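Local structure of botulinum neurotoxin type G (Clostridium botulinum, 3MPP) at residues Trp72-Lys77 with Trp230-Arg235; Asn80-Thr85 with Cys189-Lys194; Lys133-Asp138 with Met247-Ile252. The protein attaches botulinum neurotoxin to the surface of its target cells, this fragment being the receptor-binding domain of the heavy chain. The protein carries 4 engineered substitutions. All coordinates share one frame; numbering follows the deposited sequence.

Contact 1 of 3, residues Trp72-Lys77 with Trp230-Arg235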
loop_
_atom_site.group_PDB
_atom_site.type_symbol
_atom_site.label_atom_id
_atom_site.label_comp_id
_atom_site.label_asym_id
_atom_site.label_seq_id
_atom_site.Cartn_x
_atom_site.Cartn_y
_atom_site.Cartn_z
ATOM N N TRP A 72 -7.365 -7.107 4.396
ATOM C CA TRP A 72 -6.747 -5.894 3.878
ATOM C C TRP A 72 -7.630 -5.433 2.742
ATOM O O TRP A 72 -8.271 -6.258 2.082
ATOM C CB TRP A 72 -5.346 -6.185 3.352
ATOM C CG TRP A 72 -4.353 -6.620 4.387
ATOM C CD1 TRP A 72 -4.461 -7.681 5.252
ATOM C CD2 TRP A 72 -3.070 -6.029 4.633
ATOM N NE1 TRP A 72 -3.327 -7.772 6.030
ATOM C CE2 TRP A 72 -2.459 -6.768 5.668
ATOM C CE3 TRP A 72 -2.386 -4.933 4.089
ATOM C CZ2 TRP A 72 -1.192 -6.450 6.164
ATOM C CZ3 TRP A 72 -1.117 -4.627 4.581
ATOM C CH2 TRP A 72 -0.539 -5.382 5.608
ATOM N N VAL A 73 -7.675 -4.125 2.521
ATOM C CA VAL A 73 -8.527 -3.554 1.491
ATOM C C VAL A 73 -7.751 -2.502 0.689
ATOM O O VAL A 73 -6.859 -1.845 1.228
ATOM C CB VAL A 73 -9.806 -2.932 2.119
ATOM C CG1 VAL A 73 -9.447 -1.760 3.027
ATOM C CG2 VAL A 73 -10.795 -2.504 1.047
ATOM N N ARG A 74 -8.079 -2.368 -0.598
ATOM C CA ARG A 74 -7.538 -1.301 -1.445
ATOM C C ARG A 74 -8.696 -0.644 -2.154
ATOM O O ARG A 74 -9.361 -1.286 -2.960
ATOM C CB ARG A 74 -6.634 -1.863 -2.544
ATOM C CG ARG A 74 -5.173 -1.901 -2.272
ATOM C CD ARG A 74 -4.434 -2.135 -3.586
ATOM N NE ARG A 74 -4.259 -0.875 -4.267
ATOM C CZ ARG A 74 -3.985 -0.717 -5.558
ATOM N NH1 ARG A 74 -3.851 -1.743 -6.390
ATOM N NH2 ARG A 74 -3.848 0.506 -6.009
ATOM N N THR A 75 -8.945 0.625 -1.870
ATOM C CA THR A 75 -10.058 1.316 -2.498
ATOM C C THR A 75 -9.538 2.517 -3.291
ATOM O O THR A 75 -8.635 3.215 -2.840
ATOM C CB THR A 75 -11.109 1.751 -1.428
ATOM O OG1 THR A 75 -12.065 2.635 -2.010
ATOM C CG2 THR A 75 -10.444 2.447 -0.267
ATOM N N PRO A 76 -10.126 2.767 -4.462
ATOM C CA PRO A 76 -9.619 3.791 -5.384
ATOM C C PRO A 76 -9.817 5.214 -4.879
ATOM O O PRO A 76 -10.759 5.493 -4.150
ATOM C CB PRO A 76 -10.440 3.582 -6.657
ATOM C CG PRO A 76 -11.564 2.647 -6.295
ATOM C CD PRO A 76 -11.352 2.099 -4.943
ATOM N N LYS A 77 -8.921 6.103 -5.290
ATOM C CA LYS A 77 -9.060 7.528 -5.024
ATOM C C LYS A 77 -10.416 8.013 -5.534
ATOM O O LYS A 77 -10.920 7.529 -6.539
ATOM C CB LYS A 77 -7.963 8.299 -5.764
ATOM C CG LYS A 77 -7.935 9.793 -5.496
ATOM C CD LYS A 77 -6.849 10.463 -6.379
ATOM C CE LYS A 77 -7.170 11.936 -6.611
ATOM N NZ LYS A 77 -8.414 12.113 -7.438
ATOM N N TRP A 230 1.795 1.441 -3.663
ATOM C CA TRP A 230 0.414 0.983 -3.431
ATOM C C TRP A 230 0.350 -0.237 -2.496
ATOM O O TRP A 230 -0.724 -0.613 -2.021
ATOM C CB TRP A 230 -0.282 0.671 -4.762
ATOM C CG TRP A 230 -0.153 1.788 -5.757
ATOM C CD1 TRP A 230 0.466 1.733 -6.979
ATOM C CD2 TRP A 230 -0.643 3.135 -5.616
ATOM N NE1 TRP A 230 0.380 2.958 -7.611
ATOM C CE2 TRP A 230 -0.290 3.834 -6.793
ATOM C CE3 TRP A 230 -1.335 3.813 -4.610
ATOM C CZ2 TRP A 230 -0.605 5.178 -6.988
ATOM C CZ3 TRP A 230 -1.657 5.150 -4.806
ATOM C CH2 TRP A 230 -1.298 5.816 -5.991
ATOM N N GLY A 231 1.499 -0.860 -2.252
ATOM C CA GLY A 231 1.571 -2.041 -1.405
ATOM C C GLY A 231 1.591 -3.371 -2.141
ATOM O O GLY A 231 1.447 -4.417 -1.514
ATOM N N ASN A 232 1.738 -3.338 -3.466
ATOM C CA ASN A 232 1.928 -4.564 -4.243
ATOM C C ASN A 232 3.408 -4.888 -4.438
ATOM O O ASN A 232 4.266 -4.013 -4.286
ATOM C CB ASN A 232 1.242 -4.438 -5.607
ATOM C CG ASN A 232 -0.256 -4.563 -5.502
ATOM O OD1 ASN A 232 -0.760 -5.324 -4.678
ATOM N ND2 ASN A 232 -0.975 -3.819 -6.328
ATOM N N PRO A 233 3.719 -6.149 -4.779
ATOM C CA PRO A 233 5.133 -6.472 -5.017
ATOM C C PRO A 233 5.813 -5.532 -6.022
ATOM O O PRO A 233 5.237 -5.146 -7.040
ATOM C CB PRO A 233 5.076 -7.890 -5.586
ATOM C CG PRO A 233 3.823 -8.484 -4.934
ATOM C CD PRO A 233 2.841 -7.330 -4.893
ATOM N N LEU A 234 7.051 -5.174 -5.710
ATOM C CA LEU A 234 7.882 -4.375 -6.596
ATOM C C LEU A 234 8.336 -5.255 -7.765
ATOM O O LEU A 234 8.701 -6.404 -7.554
ATOM C CB LEU A 234 9.106 -3.885 -5.819
ATOM C CG LEU A 234 9.944 -2.771 -6.449
ATOM C CD1 LEU A 234 9.132 -1.484 -6.630
ATOM C CD2 LEU A 234 11.182 -2.525 -5.589
ATOM N N ARG A 235 8.352 -4.710 -8.979
ATOM C CA ARG A 235 8.694 -5.511 -10.162
ATOM C C ARG A 235 9.760 -4.917 -11.082
ATOM O O ARG A 235 9.929 -3.703 -11.162
ATOM C CB ARG A 235 7.426 -5.813 -10.968
ATOM C CG ARG A 235 6.465 -6.702 -10.178
ATOM C CD ARG A 235 5.228 -7.139 -10.925
ATOM N NE ARG A 235 4.285 -7.742 -9.979
ATOM C CZ ARG A 235 4.123 -9.050 -9.804
ATOM N NH1 ARG A 235 4.824 -9.915 -10.527
ATOM N NH2 ARG A 235 3.248 -9.496 -8.915
HETATM O O HOH W 1 -3.975 -4.879 -6.308
#
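R74 and W230 meet at the junction of the two subdomains of the receptor-binding domain: R74 ends strand 67-74 of the N-terminal, concanavalin-like half, and W230 lies in the loop that leads into strand 239-244 of the C-terminal, trefoil half. The touch is one of guanidinium on methylene. CB of W230 sits over one face of the R74 guanidinium, displaced toward its rim, with NH2 of R74 3.8 Å from CB of W230. The same nitrogen lies 3.9 Å from CG of W230, at the near end of the indole, and the two flat groups are inclined by only 23°. N232 approaches differently. Its amide plane stands 84° from the guanidinium plane, and NH1 of R74 is 3.5 Å from ND2 of N232, two donors side by side. A water joins them by accepting from both, at 3.1 Å from NH1 of R74 and 3.2 Å from ND2 of N232.

Further out, several partners fix the three groups. The bend in the arginine chain at chi3 (84°) turns the guanidinium across W230, where NH2 also forms a salt bridge with D426 and a hydrogen bond to the carbonyl O of N141, while W143 offers a cation-pi partner. Other anchors hold the loop side: NE1 of W230 donates to the carbonyl O of P424, and OD1 of N232 accepts from NE1 of W143 and NE2 of Q39. With its oxygen engaged there, N232 presents ND2 to the water, which lies at the edge of the R74 guanidinium and in its plane.

Contact 2 of 3, residues Asn80-Thr85 with Cys189-Lys194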
loop_
_atom_site.group_PDB
_atom_site.type_symbol
_atom_site.label_atom_id
_atom_site.label_comp_id
_atom_site.label_asym_id
_atom_site.label_seq_id
_atom_site.Cartn_x
_atom_site.Cartn_y
_atom_site.Cartn_z
ATOM N N ASN A 80 -12.275 13.445 -8.764
ATOM C CA ASN A 80 -12.366 14.866 -8.432
ATOM C C ASN A 80 -13.741 15.466 -8.741
ATOM O O ASN A 80 -14.265 16.232 -7.956
ATOM C CB ASN A 80 -11.312 15.689 -9.164
ATOM C CG ASN A 80 -9.899 15.367 -8.724
ATOM O OD1 ASN A 80 -9.679 14.628 -7.755
ATOM N ND2 ASN A 80 -8.926 15.916 -9.448
ATOM N N ASN A 81 -14.309 15.108 -9.887
ATOM C CA ASN A 81 -15.566 15.698 -10.348
ATOM C C ASN A 81 -16.826 14.982 -9.849
ATOM O O ASN A 81 -17.942 15.339 -10.224
ATOM C CB ASN A 81 -15.581 15.800 -11.879
ATOM C CG ASN A 81 -15.599 14.440 -12.566
ATOM O OD1 ASN A 81 -16.121 13.463 -12.030
ATOM N ND2 ASN A 81 -15.039 14.378 -13.768
ATOM N N ASP A 82 -16.647 13.969 -9.010
ATOM C CA ASP A 82 -17.777 13.213 -8.487
ATOM C C ASP A 82 -17.660 13.039 -6.975
ATOM O O ASP A 82 -17.932 11.965 -6.436
ATOM C CB ASP A 82 -17.848 11.852 -9.176
ATOM C CG ASP A 82 -19.194 11.173 -8.999
ATOM O OD1 ASP A 82 -20.200 11.872 -8.749
ATOM O OD2 ASP A 82 -19.244 9.931 -9.121
ATOM N N ILE A 83 -17.275 14.109 -6.289
ATOM C CA ILE A 83 -16.973 14.023 -4.867
ATOM C C ILE A 83 -18.199 13.833 -3.957
ATOM O O ILE A 83 -18.110 13.144 -2.932
ATOM C CB ILE A 83 -16.083 15.206 -4.391
ATOM C CG1 ILE A 83 -15.371 14.836 -3.091
ATOM C CG2 ILE A 83 -16.879 16.484 -4.257
ATOM C CD1 ILE A 83 -14.347 13.732 -3.289
ATOM N N GLN A 84 -19.345 14.412 -4.320
ATOM C CA GLN A 84 -20.516 14.237 -3.467
ATOM C C GLN A 84 -21.011 12.787 -3.485
ATOM O O GLN A 84 -21.461 12.268 -2.466
ATOM C CB GLN A 84 -21.625 15.234 -3.811
ATOM C CG GLN A 84 -21.251 16.666 -3.436
ATOM C CD GLN A 84 -20.718 16.784 -2.003
ATOM O OE1 GLN A 84 -21.284 16.222 -1.061
ATOM N NE2 GLN A 84 -19.632 17.527 -1.838
ATOM N N THR A 85 -20.904 12.125 -4.632
ATOM C CA THR A 85 -21.211 10.692 -4.682
ATOM C C THR A 85 -20.276 9.928 -3.749
ATOM O O THR A 85 -20.708 9.102 -2.951
ATOM C CB THR A 85 -21.119 10.127 -6.120
ATOM O OG1 THR A 85 -22.120 10.750 -6.929
ATOM C CG2 THR A 85 -21.339 8.607 -6.132
ATOM N N CYS A 189 -24.172 0.571 -4.112
ATOM C CA CYS A 189 -23.187 1.498 -4.666
ATOM C C CYS A 189 -23.721 2.116 -5.960
ATOM O O CYS A 189 -24.140 1.400 -6.866
ATOM C CB CYS A 189 -21.853 0.791 -4.919
ATOM S SG CYS A 189 -20.599 1.907 -5.572
ATOM N N THR A 190 -23.699 3.442 -6.063
ATOM C CA THR A 190 -24.314 4.102 -7.213
ATOM C C THR A 190 -23.332 4.468 -8.340
ATOM O O THR A 190 -23.735 4.914 -9.407
ATOM C CB THR A 190 -25.108 5.354 -6.786
ATOM O OG1 THR A 190 -24.229 6.265 -6.126
ATOM C CG2 THR A 190 -26.246 4.968 -5.839
ATOM N N ASP A 191 -22.048 4.257 -8.111
ATOM C CA ASP A 191 -21.040 4.552 -9.120
ATOM C C ASP A 191 -20.711 3.253 -9.858
ATOM O O ASP A 191 -20.153 2.335 -9.263
ATOM C CB ASP A 191 -19.808 5.145 -8.415
ATOM C CG ASP A 191 -18.636 5.386 -9.354
ATOM O OD1 ASP A 191 -18.737 5.035 -10.545
ATOM O OD2 ASP A 191 -17.610 5.928 -8.887
ATOM N N THR A 192 -21.090 3.147 -11.134
ATOM C CA THR A 192 -20.922 1.877 -11.845
ATOM C C THR A 192 -19.453 1.537 -12.090
ATOM O O THR A 192 -19.137 0.414 -12.450
ATOM C CB THR A 192 -21.684 1.827 -13.191
ATOM O OG1 THR A 192 -21.234 2.895 -14.038
ATOM C CG2 THR A 192 -23.207 1.953 -12.952
ATOM N N THR A 193 -18.562 2.511 -11.895
ATOM C CA THR A 193 -17.141 2.271 -12.101
ATOM C C THR A 193 -16.432 1.825 -10.834
ATOM O O THR A 193 -15.242 1.520 -10.879
ATOM C CB THR A 193 -16.401 3.523 -12.642
ATOM O OG1 THR A 193 -16.284 4.502 -11.598
ATOM C CG2 THR A 193 -17.135 4.097 -13.846
ATOM N N LYS A 194 -17.148 1.780 -9.713
ATOM C CA LYS A 194 -16.517 1.478 -8.422
ATOM C C LYS A 194 -15.965 0.059 -8.367
ATOM O O LYS A 194 -16.536 -0.875 -8.945
ATOM C CB LYS A 194 -17.494 1.694 -7.249
ATOM C CG LYS A 194 -16.832 1.606 -5.850
ATOM C CD LYS A 194 -15.820 2.750 -5.631
ATOM C CE LYS A 194 -16.528 4.088 -5.378
ATOM N NZ LYS A 194 -15.572 5.254 -5.405
HETATM O O HOH W 2 -17.677 8.295 -7.662
HETATM O O HOH W 3 -17.368 8.752 -10.753
#
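T85 and T190 cross obliquely at the surface of the N-terminal subdomain, where the first turn of helix 83-88 faces the loop between strands 181-187 and 195-204. The touch is methyl against hydroxyl: CG2 of T85 lies 3.7 Å from OG1 of T190. With chi1 at -64°, CG2 of T85 lies anti to the backbone N and points to the loop, while OG1 of T85 turns back and donates to OD1 of D82 at 2.9 Å, on the syn side of the carboxylate.

D82 is at the N-cap position of the helix, but its side chain makes no capping bond. Its other oxygen faces D191, with OD2 of D82 4.3 Å from OD2 of D191. Two waters fill the gap. One lies 2.7 Å from OD2 of D82 and equally far from OD2 of D191; the second is 2.8 Å from OD2 of D82 and makes only a weak, long approach to OD2 of D191. D191 is held by an Asx turn in which its OD1 accepts from the backbone N of T193, 45° out of the carboxylate plane. OG1 of T193 binds the same oxygen at 2.7 Å, from the same face.

Each aspartate thus spends one oxygen on its own segment and turns the other to water. Like charges this close would be expected to repel, and the waters between them, which can donate to either carboxylate, probably screen them.

Contact 3 of 3, residues Lys133-Asp138 with Met247-Ile252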
loop_
_atom_site.group_PDB
_atom_site.type_symbol
_atom_site.label_atom_id
_atom_site.label_comp_id
_atom_site.label_asym_id
_atom_site.label_seq_id
_atom_site.Cartn_x
_atom_site.Cartn_y
_atom_site.Cartn_z
ATOM N N LYS A 133 -7.649 15.317 2.519
ATOM C CA LYS A 133 -7.108 16.656 2.313
ATOM C C LYS A 133 -5.592 16.719 2.482
ATOM O O LYS A 133 -4.994 17.781 2.324
ATOM C CB LYS A 133 -7.789 17.667 3.244
ATOM C CG LYS A 133 -9.289 17.784 3.002
ATOM C CD LYS A 133 -9.964 18.592 4.107
ATOM C CE LYS A 133 -11.470 18.681 3.888
ATOM N NZ LYS A 133 -12.151 19.324 5.057
ATOM N N ASP A 134 -4.969 15.591 2.796
ATOM C CA ASP A 134 -3.521 15.581 3.010
ATOM C C ASP A 134 -2.786 15.546 1.677
ATOM O O ASP A 134 -3.237 14.908 0.729
ATOM C CB ASP A 134 -3.102 14.395 3.881
ATOM C CG ASP A 134 -3.507 14.568 5.345
ATOM O OD1 ASP A 134 -3.928 15.679 5.736
ATOM O OD2 ASP A 134 -3.409 13.586 6.101
ATOM N N ASN A 135 -1.649 16.228 1.612
ATOM C CA ASN A 135 -0.829 16.181 0.413
ATOM C C ASN A 135 -0.493 14.752 0.016
ATOM O O ASN A 135 -0.513 14.419 -1.165
ATOM C CB ASN A 135 0.451 16.992 0.603
ATOM C CG ASN A 135 0.183 18.481 0.647
ATOM O OD1 ASN A 135 -0.680 18.989 -0.071
ATOM N ND2 ASN A 135 0.920 19.188 1.487
ATOM N N ILE A 136 -0.159 13.924 1.010
ATOM C CA ILE A 136 0.187 12.528 0.774
ATOM C C ILE A 136 -0.565 11.644 1.768
ATOM O O ILE A 136 -0.549 11.891 2.967
ATOM C CB ILE A 136 1.730 12.280 0.920
ATOM C CG1 ILE A 136 2.535 13.218 0.014
ATOM C CG2 ILE A 136 2.093 10.823 0.630
ATOM C CD1 ILE A 136 2.500 12.854 -1.469
ATOM N N SER A 137 -1.221 10.610 1.263
ATOM C CA SER A 137 -2.044 9.750 2.097
ATOM C C SER A 137 -1.439 8.355 2.258
ATOM O O SER A 137 -1.012 7.758 1.280
ATOM C CB SER A 137 -3.424 9.606 1.456
ATOM O OG SER A 137 -4.173 8.607 2.120
ATOM N N ASP A 138 -1.435 7.831 3.483
ATOM C CA ASP A 138 -1.025 6.453 3.738
ATOM C C ASP A 138 -2.152 5.467 3.407
ATOM O O ASP A 138 -1.980 4.254 3.553
ATOM C CB ASP A 138 -0.668 6.269 5.219
ATOM C CG ASP A 138 0.513 7.135 5.667
ATOM O OD1 ASP A 138 1.112 7.838 4.834
ATOM O OD2 ASP A 138 0.834 7.109 6.868
ATOM N N MET A 247 11.299 13.567 2.394
ATOM C CA MET A 247 10.950 14.821 1.739
ATOM C C MET A 247 9.800 14.501 0.811
ATOM O O MET A 247 9.989 14.258 -0.383
ATOM C CB MET A 247 12.162 15.364 0.977
ATOM C CG MET A 247 13.366 15.540 1.912
ATOM S SD MET A 247 14.837 16.265 1.174
ATOM C CE MET A 247 14.187 17.878 0.745
ATOM N N GLN A 248 8.605 14.452 1.384
ATOM C CA GLN A 248 7.454 13.894 0.678
ATOM C C GLN A 248 6.834 14.875 -0.310
ATOM O O GLN A 248 6.069 14.479 -1.181
ATOM C CB GLN A 248 6.393 13.438 1.688
ATOM C CG GLN A 248 6.971 12.544 2.774
ATOM C CD GLN A 248 5.924 11.778 3.532
ATOM O OE1 GLN A 248 4.723 12.011 3.362
ATOM N NE2 GLN A 248 6.368 10.863 4.393
ATOM N N ASN A 249 7.178 16.152 -0.189
ATOM C CA ASN A 249 6.454 17.167 -0.946
ATOM C C ASN A 249 7.233 17.679 -2.151
ATOM O O ASN A 249 6.850 18.658 -2.785
ATOM C CB ASN A 249 5.997 18.297 -0.018
ATOM C CG ASN A 249 5.250 17.769 1.208
ATOM O OD1 ASN A 249 5.670 17.986 2.347
ATOM N ND2 ASN A 249 4.150 17.052 0.972
ATOM N N ILE A 250 8.326 16.992 -2.465
ATOM C CA ILE A 250 9.093 17.257 -3.677
ATOM C C ILE A 250 9.181 16.007 -4.534
ATOM O O ILE A 250 8.832 14.902 -4.091
ATOM C CB ILE A 250 10.519 17.787 -3.364
ATOM C CG1 ILE A 250 11.293 16.826 -2.443
ATOM C CG2 ILE A 250 10.432 19.169 -2.700
ATOM C CD1 ILE A 250 11.818 15.559 -3.115
ATOM N N TYR A 251 9.593 16.176 -5.786
ATOM C CA TYR A 251 9.939 15.027 -6.607
ATOM C C TYR A 251 11.315 15.281 -7.204
ATOM O O TYR A 251 11.838 16.406 -7.118
ATOM C CB TYR A 251 8.888 14.762 -7.703
ATOM C CG TYR A 251 8.742 15.876 -8.718
ATOM C CD1 TYR A 251 9.407 15.814 -9.932
ATOM C CD2 TYR A 251 7.926 16.987 -8.465
ATOM C CE1 TYR A 251 9.284 16.811 -10.870
ATOM C CE2 TYR A 251 7.797 18.005 -9.407
ATOM C CZ TYR A 251 8.477 17.901 -10.605
ATOM O OH TYR A 251 8.377 18.882 -11.552
ATOM N N ILE A 252 11.896 14.238 -7.795
ATOM C CA ILE A 252 13.196 14.353 -8.454
ATOM C C ILE A 252 13.054 14.582 -9.966
ATOM O O ILE A 252 12.450 13.789 -10.682
ATOM C CB ILE A 252 14.099 13.112 -8.223
ATOM C CG1 ILE A 252 14.066 12.669 -6.740
ATOM C CG2 ILE A 252 15.521 13.431 -8.694
ATOM C CD1 ILE A 252 14.580 13.740 -5.771
HETATM O O HOH W 4 2.661 18.206 3.485
HETATM O O HOH W 5 2.508 10.695 4.953
#
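Q248 and N249, the central residues of a type I beta turn (M247 to I250) that leads into strand 250-255 of the C-terminal, trefoil subdomain, rest against I136 and N135 in the N-terminal subdomain's loop between strands 123-129 and 144-150. This is a surface part of the boundary between the two halves, and four side chains make it. I136 is the apolar centre. It lies aslant Q248, its branch point facing the amide oxygen, with CB of I136 3.9 Å from OE1 of Q248. The longer branch follows the turn backbone instead: CD1 of I136 also lies 3.9 Å from the carbonyl O of Q248. The isoleucine also packs on F243 of strand 239-244 and on L279. Q248 reaches across because its chain is extended beyond CG (chi2 -164°), and its NE2 is tied back to the carbonyl O of Q245.

The two asparagines meet beside this apolar patch. Their side chains cross at about a right angle with amide planes 74° apart, and the nearest approach sets CB of N135 3.7 Å from ND2 of N249. Each amide is tied to strand 275-277: OD1 of N135 accepts from ND2 of N275, and ND2 of N249 donates to OE1 of Q277.

Two waters carry the polar link over the gap. One accepts from ND2 of N135 at 2.8 Å and gives a weak bond to OD1 of N249 at 3.2 Å. The other donates to OE1 of Q248 at 3.0 Å and to OD1 of D138, joining the amide to a carboxylate. The direct contact between these segments is therefore van der Waals packing, with polarity matched through solvent, consistent with an interface whose outer part is hydrated.

Contacts 1 and 3 both join the N-terminal and C-terminal subdomains, one buried near the centre of the chain and the other at the surface; their centres are about 17 Å apart and their nearest atoms about 7 Å. Contact 2 stays within the N-terminal subdomain. Its segment 80-85 follows 72-77 closely in sequence, yet the centres of contacts 1 and 2 are about 20 Å apart. Where the segments adjoin in sequence, NZ of K77 hydrogen-bonds OD1 of N80. Contacts 2 and 3 lie farthest apart, about 24 Å between centres. All three are away from the inferred ganglioside-binding motif that includes W402.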